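PDB 2WLR: thiosulfate sulfurtransferase YnjE from Escherichia coli, which catalyses the transfer of sulfur from thiosulfate to cyanide, giving thiocyanate and sulfite, as a periplasmic monomeric rhodanese. Local coordinates for residues L116-P128 / T374-V386. Numbering follows the deposited sequence.
Sequences LQKLPHFEQLVYP and TFMYARAMGWKNV
Gln124 lies flat on the Arg379 guanidinium, the planes 2° apart, while the side chains cross at about a right angle. Along the glutamine, CB is 4.0 Å from Arg379 NH1, CG nears the same nitrogen, and CD sits over one guanidinium face. NE2 lies over the centre of that face, 3.3 Å from Arg379 CZ. OE1 makes no direct hydrogen bond to Arg379; a water donates to this oxygen and to Met376 O and accepts from Arg379 NH1. Arg379 is extended from CG to NE, with CG anti to the backbone N (chi1 177°), and NH1 also bonds Val231 O. With an alanine in place of Arg379, the Gln124 amide would probably lose its flat stacking partner, and the water and Val231 O their shared donor. His121 N donates to Ala380 O (3.0 Å, 154°), and Leu125 CD1 packs on Ala380 CB at 3.8 Å. Gly382 forms a Schellman motif after the helix; a CB there would clash with Pro120 CG. Residues 119-124 run into edge strand 125-126 of the middle rhodanese sheet and meet the C-terminal end of helix 369-380 in the third domain; helix 213-226 flanks Met376 and Arg379, helix 343-351 Leu119 and Met381.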
loop_
_atom_site.group_PDB
_atom_site.type_symbol
_atom_site.label_atom_id
_atom_site.label_comp_id
_atom_site.label_asym_id
_atom_site.label_seq_id
_atom_site.Cartn_x
_atom_site.Cartn_y
_atom_site.Cartn_z
ATOM N N LEU A 116 -1.836 20.461 8.945
ATOM C CA LEU A 116 -1.278 19.372 8.120
ATOM C C LEU A 116 -2.303 18.299 7.840
ATOM O O LEU A 116 -3.234 18.093 8.621
ATOM C CB LEU A 116 -0.038 18.776 8.801
ATOM C CG LEU A 116 1.091 19.789 8.992
ATOM C CD1 LEU A 116 2.214 19.214 9.831
ATOM C CD2 LEU A 116 1.651 20.323 7.681
ATOM N N GLN A 117 -2.102 17.627 6.710
ATOM C CA GLN A 117 -2.950 16.565 6.211
ATOM C C GLN A 117 -2.199 15.243 6.248
ATOM O O GLN A 117 -1.031 15.179 5.933
ATOM C CB GLN A 117 -3.379 16.828 4.763
ATOM C CG GLN A 117 -3.918 18.212 4.462
ATOM C CD GLN A 117 -5.109 18.586 5.269
ATOM O OE1 GLN A 117 -5.061 19.530 6.079
ATOM N NE2 GLN A 117 -6.199 17.872 5.059
ATOM N N LYS A 118 -2.884 14.170 6.602
ATOM C CA LYS A 118 -2.235 12.849 6.689
ATOM C C LYS A 118 -3.147 11.749 6.203
ATOM O O LYS A 118 -4.351 11.955 6.079
ATOM C CB LYS A 118 -1.817 12.570 8.129
ATOM C CG LYS A 118 -2.951 12.532 9.147
ATOM C CD LYS A 118 -2.441 12.612 10.595
ATOM C CE LYS A 118 -3.585 12.896 11.605
ATOM N NZ LYS A 118 -3.111 13.632 12.831
ATOM N N LEU A 119 -2.583 10.565 5.969
ATOM C CA LEU A 119 -3.408 9.372 5.867
ATOM C C LEU A 119 -4.151 9.140 7.141
ATOM O O LEU A 119 -3.550 9.154 8.199
ATOM C CB LEU A 119 -2.577 8.113 5.643
ATOM C CG LEU A 119 -1.807 7.963 4.371
ATOM C CD1 LEU A 119 -1.150 6.583 4.366
ATOM C CD2 LEU A 119 -2.756 8.110 3.150
ATOM N N PRO A 120 -5.462 8.918 7.058
ATOM C CA PRO A 120 -6.269 8.648 8.223
ATOM C C PRO A 120 -5.656 7.598 9.128
ATOM O O PRO A 120 -5.701 7.747 10.337
ATOM C CB PRO A 120 -7.590 8.181 7.612
ATOM C CG PRO A 120 -7.667 8.894 6.370
ATOM C CD PRO A 120 -6.281 9.019 5.834
ATOM N N HIS A 121 -5.044 6.564 8.545
ATOM C CA HIS A 121 -4.399 5.543 9.370
ATOM C C HIS A 121 -2.995 5.269 8.886
ATOM O O HIS A 121 -2.622 4.136 8.659
ATOM C CB HIS A 121 -5.222 4.268 9.349
ATOM C CG HIS A 121 -6.642 4.485 9.744
ATOM N ND1 HIS A 121 -7.031 4.718 11.047
ATOM C CD2 HIS A 121 -7.766 4.552 8.991
ATOM C CE1 HIS A 121 -8.344 4.888 11.077
ATOM N NE2 HIS A 121 -8.808 4.819 9.842
ATOM N N PHE A 122 -2.188 6.326 8.797
ATOM C CA PHE A 122 -0.797 6.208 8.396
ATOM C C PHE A 122 -0.014 5.153 9.224
ATOM O O PHE A 122 0.935 4.541 8.721
ATOM C CB PHE A 122 -0.081 7.571 8.474
ATOM C CG PHE A 122 0.161 8.064 9.855
ATOM C CD1 PHE A 122 1.288 7.662 10.533
ATOM C CD2 PHE A 122 -0.748 8.877 10.509
ATOM C CE1 PHE A 122 1.541 8.051 11.796
ATOM C CE2 PHE A 122 -0.492 9.294 11.802
ATOM C CZ PHE A 122 0.656 8.852 12.467
ATOM N N GLU A 123 -0.399 4.983 10.478
ATOM C CA GLU A 123 0.330 4.109 11.375
ATOM C C GLU A 123 0.261 2.646 10.977
ATOM O O GLU A 123 1.019 1.832 11.486
ATOM C CB GLU A 123 -0.165 4.312 12.815
ATOM C CG GLU A 123 -1.505 3.718 13.177
ATOM C CD GLU A 123 -2.703 4.469 12.612
ATOM O OE1 GLU A 123 -2.576 5.640 12.192
ATOM O OE2 GLU A 123 -3.808 3.881 12.640
ATOM N N GLN A 124 -0.630 2.323 10.057
ATOM C CA GLN A 124 -0.698 0.959 9.508
ATOM C C GLN A 124 0.373 0.642 8.523
ATOM O O GLN A 124 0.564 -0.529 8.191
ATOM C CB GLN A 124 -2.044 0.728 8.854
ATOM C CG GLN A 124 -3.211 0.711 9.872
ATOM C CD GLN A 124 -4.579 0.876 9.248
ATOM O OE1 GLN A 124 -4.751 0.996 8.030
ATOM N NE2 GLN A 124 -5.599 0.849 10.104
ATOM N N LEU A 125 1.037 1.656 7.985
ATOM C CA LEU A 125 2.095 1.506 6.970
ATOM C C LEU A 125 3.360 2.011 7.585
ATOM O O LEU A 125 3.721 3.184 7.467
ATOM C CB LEU A 125 1.762 2.288 5.683
ATOM C CG LEU A 125 0.588 1.723 4.904
ATOM C CD1 LEU A 125 0.192 2.669 3.795
ATOM C CD2 LEU A 125 0.858 0.361 4.302
ATOM N N VAL A 126 4.065 1.116 8.258
ATOM C CA VAL A 126 5.278 1.514 8.975
ATOM C C VAL A 126 6.520 1.591 8.061
ATOM O O VAL A 126 6.480 1.212 6.887
ATOM C CB VAL A 126 5.527 0.599 10.191
ATOM C CG1 VAL A 126 4.224 0.463 11.023
ATOM C CG2 VAL A 126 6.074 -0.785 9.740
ATOM N N TYR A 127 7.628 2.070 8.601
ATOM C CA TYR A 127 8.852 2.266 7.854
ATOM C C TYR A 127 10.041 1.741 8.683
ATOM O O TYR A 127 9.893 1.502 9.899
ATOM C CB TYR A 127 8.985 3.740 7.469
ATOM C CG TYR A 127 9.173 4.706 8.611
ATOM C CD1 TYR A 127 8.107 5.148 9.377
ATOM C CD2 TYR A 127 10.439 5.196 8.911
ATOM C CE1 TYR A 127 8.296 6.049 10.389
ATOM C CE2 TYR A 127 10.632 6.100 9.959
ATOM C CZ TYR A 127 9.562 6.514 10.684
ATOM O OH TYR A 127 9.807 7.419 11.698
ATOM N N PRO A 128 11.212 1.546 8.051
ATOM C CA PRO A 128 12.272 0.784 8.739
ATOM C C PRO A 128 12.760 1.346 10.065
ATOM O O PRO A 128 12.835 0.610 11.061
ATOM C CB PRO A 128 13.390 0.713 7.689
ATOM C CG PRO A 128 12.649 0.710 6.403
ATOM C CD PRO A 128 11.520 1.702 6.631
ATOM N N THR A 374 -4.022 -3.709 -2.406
ATOM C CA THR A 374 -4.883 -2.545 -2.565
ATOM C C THR A 374 -5.853 -2.395 -1.410
ATOM O O THR A 374 -6.144 -1.262 -1.009
ATOM C CB THR A 374 -5.665 -2.509 -3.888
ATOM O OG1 THR A 374 -6.350 -3.734 -4.108
ATOM C CG2 THR A 374 -4.685 -2.290 -5.043
ATOM N N PHE A 375 -6.370 -3.515 -0.893
ATOM C CA PHE A 375 -7.194 -3.453 0.310
ATOM C C PHE A 375 -6.443 -2.765 1.443
ATOM O O PHE A 375 -6.986 -1.881 2.130
ATOM C CB PHE A 375 -7.593 -4.841 0.772
ATOM C CG PHE A 375 -8.261 -4.870 2.108
ATOM C CD1 PHE A 375 -7.505 -4.991 3.244
ATOM C CD2 PHE A 375 -9.635 -4.821 2.224
ATOM C CE1 PHE A 375 -8.108 -5.034 4.495
ATOM C CE2 PHE A 375 -10.226 -4.853 3.483
ATOM C CZ PHE A 375 -9.438 -4.974 4.611
HETATM N N MSE A 376 -5.203 -3.184 1.695
HETATM C CA MSE A 376 -4.435 -2.562 2.781
HETATM C C MSE A 376 -4.193 -1.082 2.566
HETATM O O MSE A 376 -4.270 -0.310 3.509
HETATM C CB MSE A 376 -3.135 -3.319 3.056
HETATM C CG MSE A 376 -3.299 -4.755 3.507
HETATM SE SE MSE A 376 -4.205 -4.927 5.229
HETATM C CE MSE A 376 -2.700 -4.366 6.376
ATOM N N TYR A 377 -3.888 -0.678 1.340
ATOM C CA TYR A 377 -3.751 0.751 1.042
ATOM C C TYR A 377 -5.078 1.516 1.262
ATOM O O TYR A 377 -5.094 2.528 1.928
ATOM C CB TYR A 377 -3.231 0.961 -0.366
ATOM C CG TYR A 377 -1.840 0.414 -0.638
ATOM C CD1 TYR A 377 -0.930 0.162 0.416
ATOM C CD2 TYR A 377 -1.450 0.089 -1.927
ATOM C CE1 TYR A 377 0.325 -0.333 0.177
ATOM C CE2 TYR A 377 -0.175 -0.397 -2.160
ATOM C CZ TYR A 377 0.691 -0.607 -1.099
ATOM O OH TYR A 377 1.953 -1.109 -1.357
ATOM N N ALA A 378 -6.188 0.999 0.739
ATOM C CA ALA A 378 -7.484 1.659 0.926
ATOM C C ALA A 378 -7.868 1.756 2.394
ATOM O O ALA A 378 -8.401 2.739 2.827
ATOM C CB ALA A 378 -8.569 0.883 0.157
ATOM N N ARG A 379 -7.558 0.715 3.172
ATOM C CA ARG A 379 -7.770 0.732 4.609
ATOM C C ARG A 379 -6.973 1.872 5.272
ATOM O O ARG A 379 -7.530 2.665 6.051
ATOM C CB ARG A 379 -7.373 -0.621 5.185
ATOM C CG ARG A 379 -7.483 -0.719 6.696
ATOM C CD ARG A 379 -7.032 -2.085 7.172
ATOM N NE ARG A 379 -6.887 -2.224 8.627
ATOM C CZ ARG A 379 -5.743 -2.381 9.286
ATOM N NH1 ARG A 379 -4.562 -2.330 8.686
ATOM N NH2 ARG A 379 -5.783 -2.531 10.609
ATOM N N ALA A 380 -5.687 2.008 4.916
ATOM C CA ALA A 380 -4.813 3.069 5.455
ATOM C C ALA A 380 -5.313 4.454 5.016
ATOM O O ALA A 380 -5.185 5.463 5.737
ATOM C CB ALA A 380 -3.391 2.833 4.983
HETATM N N MSE A 381 -5.925 4.498 3.840
HETATM C CA MSE A 381 -6.518 5.709 3.275
HETATM C C MSE A 381 -7.842 6.083 3.920
HETATM O O MSE A 381 -8.424 7.120 3.571
HETATM C CB MSE A 381 -6.715 5.528 1.773
HETATM C CG MSE A 381 -5.433 5.623 1.005
HETATM SE SE MSE A 381 -5.480 4.834 -0.805
HETATM C CE MSE A 381 -6.713 5.919 -1.752
ATOM N N GLY A 382 -8.369 5.217 4.785
ATOM C CA GLY A 382 -9.581 5.508 5.522
ATOM C C GLY A 382 -10.847 5.151 4.779
ATOM O O GLY A 382 -11.927 5.590 5.173
ATOM N N TRP A 383 -10.761 4.338 3.723
ATOM C CA TRP A 383 -11.967 3.929 3.020
ATOM C C TRP A 383 -12.716 2.961 3.936
ATOM O O TRP A 383 -12.127 2.004 4.426
ATOM C CB TRP A 383 -11.610 3.276 1.683
ATOM C CG TRP A 383 -11.166 4.253 0.666
ATOM C CD1 TRP A 383 -10.456 5.406 0.872
ATOM C CD2 TRP A 383 -11.505 4.227 -0.717
ATOM N NE1 TRP A 383 -10.312 6.077 -0.324
ATOM C CE2 TRP A 383 -10.940 5.371 -1.315
ATOM C CE3 TRP A 383 -12.208 3.328 -1.517
ATOM C CZ2 TRP A 383 -11.082 5.646 -2.683
ATOM C CZ3 TRP A 383 -12.362 3.599 -2.872
ATOM C CH2 TRP A 383 -11.799 4.749 -3.447
ATOM N N LYS A 384 -13.992 3.233 4.191
ATOM C CA LYS A 384 -14.694 2.603 5.323
ATOM C C LYS A 384 -15.354 1.288 4.946
ATOM O O LYS A 384 -15.708 0.513 5.823
ATOM C CB LYS A 384 -15.748 3.542 5.928
ATOM C CG LYS A 384 -15.178 4.834 6.490
ATOM C CD LYS A 384 -16.227 5.693 7.171
ATOM C CE LYS A 384 -15.637 7.026 7.660
ATOM N NZ LYS A 384 -15.175 7.917 6.525
ATOM N N ASN A 385 -15.515 1.034 3.654
ATOM C CA ASN A 385 -16.249 -0.130 3.204
ATOM C C ASN A 385 -15.498 -0.844 2.123
ATOM O O ASN A 385 -15.912 -0.868 0.962
ATOM C CB ASN A 385 -17.631 0.266 2.665
ATOM C CG ASN A 385 -18.607 -0.872 2.708
ATOM O OD1 ASN A 385 -18.245 -1.986 3.099
ATOM N ND2 ASN A 385 -19.866 -0.610 2.323
ATOM N N VAL A 386 -14.405 -1.464 2.513
ATOM C CA VAL A 386 -13.583 -2.201 1.564
ATOM C C VAL A 386 -13.491 -3.679 1.934
ATOM O O VAL A 386 -13.634 -4.060 3.095
ATOM C CB VAL A 386 -12.176 -1.573 1.371
ATOM C CG1 VAL A 386 -12.256 -0.239 0.579
ATOM C CG2 VAL A 386 -11.419 -1.402 2.693
HETATM O O HOH W 1 -3.860 -0.917 6.278
#